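Long-range contacts in putative dehydrogenase (Amycolatopsis orientalis, PDB 5FWN), which probably acts as an NADPH-dependent imine reductase of the HIBADH-related family, using the bound cofactor to reduce imines to amines: residues P81-L86 against E110-G115; V92-G97 against G119-P124; E267-A272 against S280-V285. All coordinates share one frame; numbering follows the deposited sequence.

Interaction 1 of 3, residues P81-L86 against E110-G115. With SO4 (sulfate ion), chain E.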
loop_
_atom_site.group_PDB
_atom_site.type_symbol
_atom_site.label_atom_id
_atom_site.label_comp_id
_atom_site.label_asym_id
_atom_site.label_seq_id
_atom_site.Cartn_x
_atom_site.Cartn_y
_atom_site.Cartn_z
ATOM N N PRO A 81 13.647 -40.272 2.263
ATOM C CA PRO A 81 14.683 -41.317 2.328
ATOM C C PRO A 81 15.759 -41.061 3.353
ATOM O O PRO A 81 16.401 -42.007 3.758
ATOM C CB PRO A 81 15.268 -41.314 0.902
ATOM C CG PRO A 81 14.081 -40.886 0.076
ATOM C CD PRO A 81 13.446 -39.809 0.867
ATOM N N ALA A 82 15.957 -39.788 3.722
ATOM C CA ALA A 82 16.994 -39.373 4.661
ATOM C C ALA A 82 16.476 -39.316 6.087
ATOM O O ALA A 82 17.101 -38.628 6.888
ATOM C CB ALA A 82 17.544 -37.985 4.313
ATOM N N ARG A 83 15.343 -39.971 6.384
ATOM C CA ARG A 83 14.750 -40.085 7.732
ATOM C C ARG A 83 15.756 -40.125 8.877
ATOM O O ARG A 83 15.694 -39.354 9.861
ATOM C CB ARG A 83 13.906 -41.387 7.871
ATOM C CG ARG A 83 12.454 -41.236 7.527
ATOM C CD ARG A 83 11.574 -42.473 7.601
ATOM N NE ARG A 83 12.141 -43.747 7.159
ATOM C CZ ARG A 83 12.493 -44.064 5.904
ATOM N NH1 ARG A 83 12.449 -43.176 4.916
ATOM N NH2 ARG A 83 12.976 -45.292 5.657
ATOM N N GLU A 84 16.636 -41.100 8.764
ATOM C CA GLU A 84 17.529 -41.460 9.864
ATOM C C GLU A 84 18.760 -40.580 9.978
ATOM O O GLU A 84 19.217 -40.277 11.070
ATOM C CB GLU A 84 17.929 -42.930 9.740
ATOM C CG GLU A 84 16.725 -43.852 9.778
ATOM N N ALA A 85 19.310 -40.221 8.831
ATOM C CA ALA A 85 20.410 -39.302 8.732
ATOM C C ALA A 85 20.055 -37.935 9.284
ATOM O O ALA A 85 20.943 -37.134 9.542
ATOM C CB ALA A 85 20.827 -39.170 7.266
ATOM N N LEU A 86 18.754 -37.631 9.356
ATOM C CA LEU A 86 18.290 -36.343 9.848
ATOM C C LEU A 86 18.486 -36.210 11.354
ATOM O O LEU A 86 18.491 -35.078 11.862
ATOM C CB LEU A 86 16.823 -36.103 9.465
ATOM C CG LEU A 86 16.573 -35.894 7.964
ATOM C CD1 LEU A 86 15.147 -36.280 7.557
ATOM C CD2 LEU A 86 16.917 -34.484 7.526
ATOM N N GLU A 110 10.567 -33.407 14.258
ATOM C CA GLU A 110 10.749 -33.788 15.642
ATOM C C GLU A 110 10.637 -35.301 15.822
ATOM O O GLU A 110 11.321 -35.822 16.634
ATOM C CB GLU A 110 9.720 -33.128 16.552
ATOM C CG GLU A 110 9.983 -31.624 16.675
ATOM C CD GLU A 110 9.123 -30.951 17.732
ATOM O OE1 GLU A 110 8.153 -31.569 18.167
ATOM O OE2 GLU A 110 9.464 -29.843 18.190
ATOM N N ARG A 111 9.780 -35.957 15.059
ATOM C CA ARG A 111 9.646 -37.405 15.077
ATOM C C ARG A 111 11.012 -38.032 14.754
ATOM O O ARG A 111 11.341 -39.051 15.283
ATOM C CB ARG A 111 8.563 -37.889 14.025
ATOM C CG ARG A 111 7.868 -39.218 14.301
ATOM C CD ARG A 111 6.463 -39.343 13.666
ATOM N NE ARG A 111 6.403 -38.927 12.262
ATOM C CZ ARG A 111 5.730 -37.881 11.732
ATOM N NH1 ARG A 111 4.953 -37.056 12.454
ATOM N NH2 ARG A 111 5.823 -37.646 10.411
ATOM N N HIS A 112 11.794 -37.412 13.875
ATOM C CA HIS A 112 13.096 -37.914 13.490
ATOM C C HIS A 112 14.270 -37.386 14.307
ATOM O O HIS A 112 15.413 -37.646 13.942
ATOM C CB HIS A 112 13.277 -37.649 11.972
ATOM C CG HIS A 112 12.222 -38.330 11.160
ATOM N ND1 HIS A 112 11.836 -39.644 11.396
ATOM C CD2 HIS A 112 11.429 -37.880 10.158
ATOM C CE1 HIS A 112 10.869 -39.974 10.560
ATOM N NE2 HIS A 112 10.594 -38.918 9.808
ATOM N N GLY A 113 14.016 -36.659 15.405
ATOM C CA GLY A 113 15.090 -36.059 16.213
ATOM C C GLY A 113 15.801 -34.875 15.583
ATOM O O GLY A 113 17.000 -34.654 15.816
ATOM N N THR A 114 15.077 -34.113 14.769
ATOM C CA THR A 114 15.698 -33.016 13.993
ATOM C C THR A 114 15.088 -31.647 14.400
ATOM O O THR A 114 13.886 -31.530 14.575
ATOM C CB THR A 114 15.868 -33.382 12.470
ATOM O OG1 THR A 114 15.428 -32.355 11.598
ATOM C CG2 THR A 114 15.218 -34.669 12.122
ATOM N N GLY A 115 15.933 -30.657 14.687
ATOM C CA GLY A 115 15.461 -29.290 15.046
ATOM C C GLY A 115 14.820 -28.648 13.798
ATOM O O GLY A 115 15.125 -29.067 12.671
HETATM S S SO4 E . 7.569 -40.862 8.361
HETATM O O1 SO4 E . 8.408 -42.089 8.365
HETATM O O2 SO4 E . 8.192 -39.890 7.433
HETATM O O3 SO4 E . 7.556 -40.328 9.752
HETATM O O4 SO4 E . 6.176 -41.166 7.900
HETATM O O HOH W 1 16.059 -39.916 12.455
#
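The aliphatic part of Arg83, not its guanidinium, rests on the His112 ring: CG of Arg83 stands over one face as a CH-pi contact, 4.0 Å from the ring centroid and 29° off its normal. A sulfate, probably from the crystallisation liquor, lies beyond the same pair, its sulfur near the ring plane at the edge. Arg111 holds it by one oxygen, O3, which takes hydrogen bonds from NE of Arg111 at 3.1 Å and from NH2 of Arg111 at 3.3 Å, both in the guanidinium plane. With CG beside the backbone N (chi1 -60°), the imidazole of His112 swings across to Arg83. The ring also meets Trp108 edge-to-face. Water 1 lies between the two backbones, 2.7 Å from Arg83 O and 2.8 Å from His112 O. Farther along, the two segments touch more tightly, with CG2 of Thr114 pressed to within 3.4 Å of CB of Leu86 and CB of Thr114 beside the Leu86 carbonyl oxygen. This second touch follows directly on the Schellman turn at Gly113, which closes helix 99-111 and sends the chain into strand 115-121. An alanine in place of His112 is likely to leave the Arg83 methylenes without the ring they lie on and the guanidinium arm freer to swing. Arg111 grips the sulfate; with Arg83 and His112 beside it, this corner of the nucleotide-binding domain is probably electropositive enough to hold such an anion.

Interaction 2 of 3, residues V92-G97 against G119-P124. With YLG ((1R)-1-methyl-1,2,3,4-tetrahydroisoquinoline), chain F.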
loop_
_atom_site.group_PDB
_atom_site.type_symbol
_atom_site.label_atom_id
_atom_site.label_comp_id
_atom_site.label_asym_id
_atom_site.label_seq_id
_atom_site.Cartn_x
_atom_site.Cartn_y
_atom_site.Cartn_z
ATOM N N VAL A 92 15.871 -25.901 8.169
ATOM C CA VAL A 92 15.347 -24.582 8.039
ATOM C C VAL A 92 14.543 -24.630 6.737
ATOM O O VAL A 92 15.107 -24.623 5.655
ATOM C CB VAL A 92 16.479 -23.567 7.971
ATOM C CG1 VAL A 92 15.967 -22.163 7.649
ATOM C CG2 VAL A 92 17.264 -23.575 9.280
ATOM N N ASN A 93 13.232 -24.702 6.862
ATOM C CA ASN A 93 12.298 -24.853 5.739
ATOM C C ASN A 93 11.855 -23.450 5.275
ATOM O O ASN A 93 11.221 -22.706 6.041
ATOM C CB ASN A 93 11.083 -25.660 6.161
ATOM C CG ASN A 93 10.157 -25.970 5.017
ATOM O OD1 ASN A 93 10.402 -25.621 3.856
ATOM N ND2 ASN A 93 9.066 -26.638 5.345
ATOM N N LEU A 94 12.207 -23.107 4.043
ATOM C CA LEU A 94 11.933 -21.775 3.508
ATOM C C LEU A 94 10.801 -21.742 2.483
ATOM O O LEU A 94 10.629 -20.741 1.783
ATOM C CB LEU A 94 13.203 -21.191 2.930
ATOM C CG LEU A 94 14.155 -20.338 3.753
ATOM C CD1 LEU A 94 13.820 -20.029 5.195
ATOM C CD2 LEU A 94 15.635 -20.589 3.558
ATOM N N ASN A 95 9.965 -22.754 2.424
ATOM C CA ASN A 95 8.802 -22.592 1.571
ATOM C C ASN A 95 7.565 -23.297 1.979
ATOM O O ASN A 95 6.945 -23.887 1.120
ATOM C CB ASN A 95 9.117 -22.967 0.131
ATOM C CG ASN A 95 8.172 -22.280 -0.875
ATOM O OD1 ASN A 95 7.622 -21.220 -0.601
ATOM N ND2 ASN A 95 7.990 -22.887 -2.030
ATOM N N SER A 96 7.160 -23.251 3.248
ATOM C CA SER A 96 5.829 -23.785 3.603
ATOM C C SER A 96 4.771 -22.853 3.012
ATOM O O SER A 96 4.986 -21.637 2.987
ATOM C CB SER A 96 5.569 -23.882 5.118
ATOM O OG SER A 96 6.609 -24.463 5.817
ATOM N N GLY A 97 3.676 -23.477 2.557
ATOM C CA GLY A 97 2.577 -22.826 1.898
ATOM C C GLY A 97 1.535 -22.330 2.905
ATOM O O GLY A 97 1.025 -21.255 2.696
ATOM N N GLY A 119 10.796 -20.489 7.747
ATOM C CA GLY A 119 11.193 -19.163 7.340
ATOM C C GLY A 119 10.504 -18.695 6.103
ATOM O O GLY A 119 10.163 -19.495 5.237
ATOM N N ALA A 120 10.339 -17.386 5.989
ATOM C CA ALA A 120 9.743 -16.770 4.828
ATOM C C ALA A 120 10.678 -15.727 4.298
ATOM O O ALA A 120 11.113 -14.820 5.029
ATOM C CB ALA A 120 8.392 -16.130 5.171
ATOM N N ILE A 121 10.988 -15.881 3.011
ATOM C CA ILE A 121 11.900 -14.991 2.318
ATOM C C ILE A 121 11.098 -13.807 1.805
ATOM O O ILE A 121 10.226 -13.995 0.973
ATOM C CB ILE A 121 12.577 -15.705 1.147
ATOM C CG1 ILE A 121 13.376 -16.889 1.658
ATOM C CG2 ILE A 121 13.551 -14.764 0.442
ATOM C CD1 ILE A 121 13.697 -17.919 0.619
ATOM N N MET A 122 11.431 -12.590 2.256
ATOM C CA MET A 122 10.641 -11.390 1.965
ATOM C C MET A 122 11.123 -10.507 0.800
ATOM O O MET A 122 10.667 -9.391 0.602
ATOM C CB MET A 122 10.504 -10.575 3.265
ATOM C CG MET A 122 9.949 -11.372 4.451
ATOM S SD MET A 122 8.438 -12.335 4.080
ATOM C CE MET A 122 7.318 -10.988 3.653
ATOM N N VAL A 123 12.038 -11.021 0.012
ATOM C CA VAL A 123 12.592 -10.303 -1.098
ATOM C C VAL A 123 12.701 -11.304 -2.227
ATOM O O VAL A 123 12.662 -12.505 -1.982
ATOM C CB VAL A 123 13.979 -9.687 -0.768
ATOM C CG1 VAL A 123 13.843 -8.672 0.327
ATOM C CG2 VAL A 123 15.010 -10.762 -0.394
ATOM N N PRO A 124 12.865 -10.814 -3.463
ATOM C CA PRO A 124 13.192 -11.659 -4.621
ATOM C C PRO A 124 14.589 -12.289 -4.550
ATOM O O PRO A 124 15.492 -11.784 -3.816
ATOM C CB PRO A 124 13.149 -10.673 -5.823
ATOM C CG PRO A 124 12.405 -9.478 -5.345
ATOM C CD PRO A 124 12.626 -9.416 -3.847
HETATM C C4 YLG F . 7.132 -10.214 -4.551
HETATM C C14 YLG F . 7.451 -10.869 -3.403
HETATM C C5 YLG F . 7.391 -12.277 -3.275
HETATM C C6 YLG F . 7.738 -12.857 -2.048
HETATM C C11 YLG F . 8.142 -12.048 -0.988
HETATM C C8 YLG F . 5.841 -14.077 -3.892
HETATM C C10 YLG F . 6.974 -13.115 -4.345
HETATM C C12 YLG F . 8.211 -10.661 -1.115
HETATM C C13 YLG F . 7.873 -10.077 -2.329
HETATM N N2 YLG F . 6.502 -12.331 -5.509
HETATM C C3 YLG F . 6.045 -10.951 -5.294
HETATM O O HOH W 2 9.890 -18.147 1.480
HETATM O O HOH W 3 8.082 -21.314 4.988
#
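Two groups converge on the carbonyl oxygen of Gly119: water 3, which donates to it at 2.8 Å and itself accepts from Ser96 N, and the CA-H of Leu94, with CA at 3.4 Å. The amide of the same glycine is used too, its N-H going to Asn93 O at 2.8 Å, a direct backbone bond between the two segments. Strand 90-93 ends here, and the side chain of Asn93 shapes the exit: its OD1 receives Asn95 N from above its carbonyl plane, an Asx turn, while its ND2 bonds to Tyr116 OH. Once the strands part, water 2 takes over: it donates to Leu94 O and accepts from Ile121 N, 2.9 Å from that nitrogen. On the apolar side Leu94 reaches over the glycine, CD1 lying 3.5 Å from CA of Gly119, where any side chain would collide with it. That reach comes from unusual torsions, chi1 -91° and chi2 -1°. CG of Leu94 also meets CD1 of Ile121 at 4.0 Å, the two side chains crossing at about a right angle, with Leu20 and Met16 of helix 15-26 nearby. From Ile121 on the chain lines the ligand: Met122 O lies 3.3 Å from C12 of the bound 1-methyltetrahydroisoquinoline, which is also hydrogen-bonded to Ala235 O of the second subunit. Asn95, which binds NADP(+), is steadied by a bond from its ND2 to Leu69 O. Parallel strands joined through helix 99-111, with cofactor and ligand met where the strands end, make this a beta-alpha-beta crossover of a Rossmann domain.

Interaction 3 of 3, residues E267-A272 against S280-V285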
loop_
_atom_site.group_PDB
_atom_site.type_symbol
_atom_site.label_atom_id
_atom_site.label_comp_id
_atom_site.label_asym_id
_atom_site.label_seq_id
_atom_site.Cartn_x
_atom_site.Cartn_y
_atom_site.Cartn_z
ATOM N N GLU A 267 -18.570 -1.550 -2.723
ATOM C CA GLU A 267 -19.509 -2.606 -2.282
ATOM C C GLU A 267 -19.178 -3.146 -0.921
ATOM O O GLU A 267 -20.075 -3.424 -0.112
ATOM C CB GLU A 267 -19.570 -3.762 -3.253
ATOM C CG GLU A 267 -20.250 -3.326 -4.536
ATOM C CD GLU A 267 -20.210 -4.338 -5.691
ATOM O OE1 GLU A 267 -19.233 -5.101 -5.782
ATOM O OE2 GLU A 267 -21.092 -4.304 -6.576
ATOM N N LEU A 268 -17.875 -3.261 -0.658
ATOM C CA LEU A 268 -17.402 -3.611 0.666
ATOM C C LEU A 268 -17.902 -2.633 1.737
ATOM O O LEU A 268 -18.369 -3.053 2.797
ATOM C CB LEU A 268 -15.876 -3.666 0.641
ATOM C CG LEU A 268 -15.160 -4.458 1.690
ATOM C CD1 LEU A 268 -15.736 -5.868 1.719
ATOM C CD2 LEU A 268 -13.672 -4.471 1.289
ATOM N N LEU A 269 -17.749 -1.332 1.505
ATOM C CA LEU A 269 -18.199 -0.346 2.474
ATOM C C LEU A 269 -19.731 -0.385 2.629
ATOM O O LEU A 269 -20.218 -0.176 3.713
ATOM C CB LEU A 269 -17.748 1.077 2.106
ATOM C CG LEU A 269 -16.240 1.300 1.995
ATOM C CD1 LEU A 269 -15.920 2.790 1.959
ATOM C CD2 LEU A 269 -15.450 0.624 3.133
ATOM N N ASP A 270 -20.472 -0.564 1.536
ATOM C CA ASP A 270 -21.952 -0.661 1.603
ATOM C C ASP A 270 -22.363 -1.871 2.470
ATOM O O ASP A 270 -23.246 -1.732 3.289
ATOM C CB ASP A 270 -22.563 -0.824 0.225
ATOM C CG ASP A 270 -22.438 0.450 -0.659
ATOM O OD1 ASP A 270 -22.286 1.578 -0.150
ATOM O OD2 ASP A 270 -22.463 0.293 -1.887
ATOM N N ARG A 271 -21.645 -3.007 2.348
ATOM C CA ARG A 271 -21.845 -4.136 3.261
ATOM C C ARG A 271 -21.542 -3.725 4.698
ATOM O O ARG A 271 -22.291 -4.066 5.592
ATOM C CB ARG A 271 -21.034 -5.391 2.865
ATOM C CG ARG A 271 -21.530 -6.105 1.606
ATOM C CD ARG A 271 -20.865 -7.441 1.245
ATOM N NE ARG A 271 -19.450 -7.461 0.795
ATOM C CZ ARG A 271 -19.000 -7.222 -0.464
ATOM N NH1 ARG A 271 -19.821 -6.922 -1.497
ATOM N NH2 ARG A 271 -17.691 -7.262 -0.695
ATOM N N ALA A 272 -20.484 -2.954 4.937
ATOM C CA ALA A 272 -20.118 -2.568 6.304
ATOM C C ALA A 272 -21.086 -1.568 6.941
ATOM O O ALA A 272 -21.253 -1.566 8.180
ATOM C CB ALA A 272 -18.704 -2.006 6.362
ATOM N N SER A 280 -19.808 4.559 11.889
ATOM C CA SER A 280 -18.827 3.572 12.285
ATOM C C SER A 280 -17.516 3.803 11.537
ATOM O O SER A 280 -17.470 4.430 10.449
ATOM C CB SER A 280 -19.329 2.144 12.035
ATOM O OG SER A 280 -20.502 1.871 12.798
ATOM N N SER A 281 -16.454 3.278 12.123
ATOM C CA SER A 281 -15.109 3.568 11.649
ATOM C C SER A 281 -14.766 2.731 10.399
ATOM O O SER A 281 -15.362 1.699 10.147
ATOM C CB SER A 281 -14.130 3.260 12.758
ATOM O OG SER A 281 -14.072 1.870 12.950
ATOM N N TYR A 282 -13.825 3.199 9.615
ATOM C CA TYR A 282 -13.350 2.451 8.447
ATOM C C TYR A 282 -12.838 1.068 8.910
ATOM O O TYR A 282 -13.148 0.040 8.305
ATOM C CB TYR A 282 -12.265 3.229 7.662
ATOM C CG TYR A 282 -12.049 2.597 6.266
ATOM C CD1 TYR A 282 -11.369 1.398 6.105
ATOM C CD2 TYR A 282 -12.578 3.188 5.123
ATOM C CE1 TYR A 282 -11.225 0.812 4.850
ATOM C CE2 TYR A 282 -12.450 2.622 3.888
ATOM C CZ TYR A 282 -11.764 1.442 3.732
ATOM O OH TYR A 282 -11.665 0.896 2.446
ATOM N N TYR A 283 -12.120 1.040 10.024
ATOM C CA TYR A 283 -11.453 -0.160 10.483
ATOM C C TYR A 283 -12.439 -1.275 10.686
ATOM O O TYR A 283 -12.102 -2.436 10.432
ATOM C CB TYR A 283 -10.658 0.106 11.780
ATOM C CG TYR A 283 -9.621 -0.919 12.025
ATOM C CD1 TYR A 283 -8.358 -0.793 11.460
ATOM C CD2 TYR A 283 -9.906 -2.063 12.798
ATOM C CE1 TYR A 283 -7.398 -1.768 11.656
ATOM C CE2 TYR A 283 -8.948 -3.028 13.004
ATOM C CZ TYR A 283 -7.696 -2.860 12.427
ATOM O OH TYR A 283 -6.748 -3.810 12.586
ATOM N N SER A 284 -13.681 -0.940 11.096
ATOM C CA SER A 284 -14.754 -1.941 11.311
ATOM C C SER A 284 -15.096 -2.808 10.073
ATOM O O SER A 284 -15.613 -3.905 10.232
ATOM C CB SER A 284 -16.063 -1.269 11.872
ATOM O OG SER A 284 -16.724 -0.524 10.828
ATOM N N VAL A 285 -14.749 -2.380 8.859
ATOM C CA VAL A 285 -14.805 -3.269 7.688
ATOM C C VAL A 285 -14.180 -4.646 8.012
ATOM O O VAL A 285 -14.640 -5.677 7.509
ATOM C CB VAL A 285 -14.051 -2.649 6.487
ATOM C CG1 VAL A 285 -13.733 -3.675 5.428
ATOM C CG2 VAL A 285 -14.854 -1.519 5.878
HETATM O O HOH W 4 -19.580 -2.054 10.336
#
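Val285 pushes into a shallow hollow on helix 260-275, where the chain, after leaving that helix, comes back on itself through a 3-10 turn in the helical C-terminal domain. The hollow is rimmed by Leu268, Leu269 and Ala272, and the two methyls of Val285 divide it between them. CG2, beside the backbone N, enters between CD2 of Leu269, 3.5 Å away, and CB of Ala272, while CG1 faces CG of Leu268 at 4.1 Å. In turn Leu269 is the bump that fits between two partners, since the same CD2 lies 3.7 Å from CE2 of Tyr282. The Leu269 and Tyr282 side chains cross at about a right angle. Leu269 also packs on Val242 and Leu245 of helix 238-254. The second subunit packs here as well: its Leu186 lies on Val285, and its Asn183 hydrogen-bonds the hydroxyl of Tyr282. At the margin of this greasy patch, water 4 donates to Ala272 O at 2.8 Å and to OG of Ser284. The turn itself is pinned by that serine, whose OG donates to Ser281 O at 2.7 Å, in the plane of the carbonyl.

Interactions 1 and 2 serve the same beta-alpha-beta unit: their segments sit on or next to strand 90-93, helix 99-111 and strand 115-121, and alternate along the chain with centres 21 Å apart. Interaction 2 is buried near the middle of the chain, where a backbone bond and two water bridges accompany leucine packing beside cofactor and ligand. Interaction 1 lies at the outer end, partly buried, and mixes a CH-pi contact, a water bridge and a bound sulfate. Interaction 3 belongs to the other domain, 49 Å from interaction 1 between centres and on the opposite side of the chain's centre. It is buried like interaction 2 but apolar between side chains. Interactions 2 and 3 both touch the second subunit; interaction 1 does not.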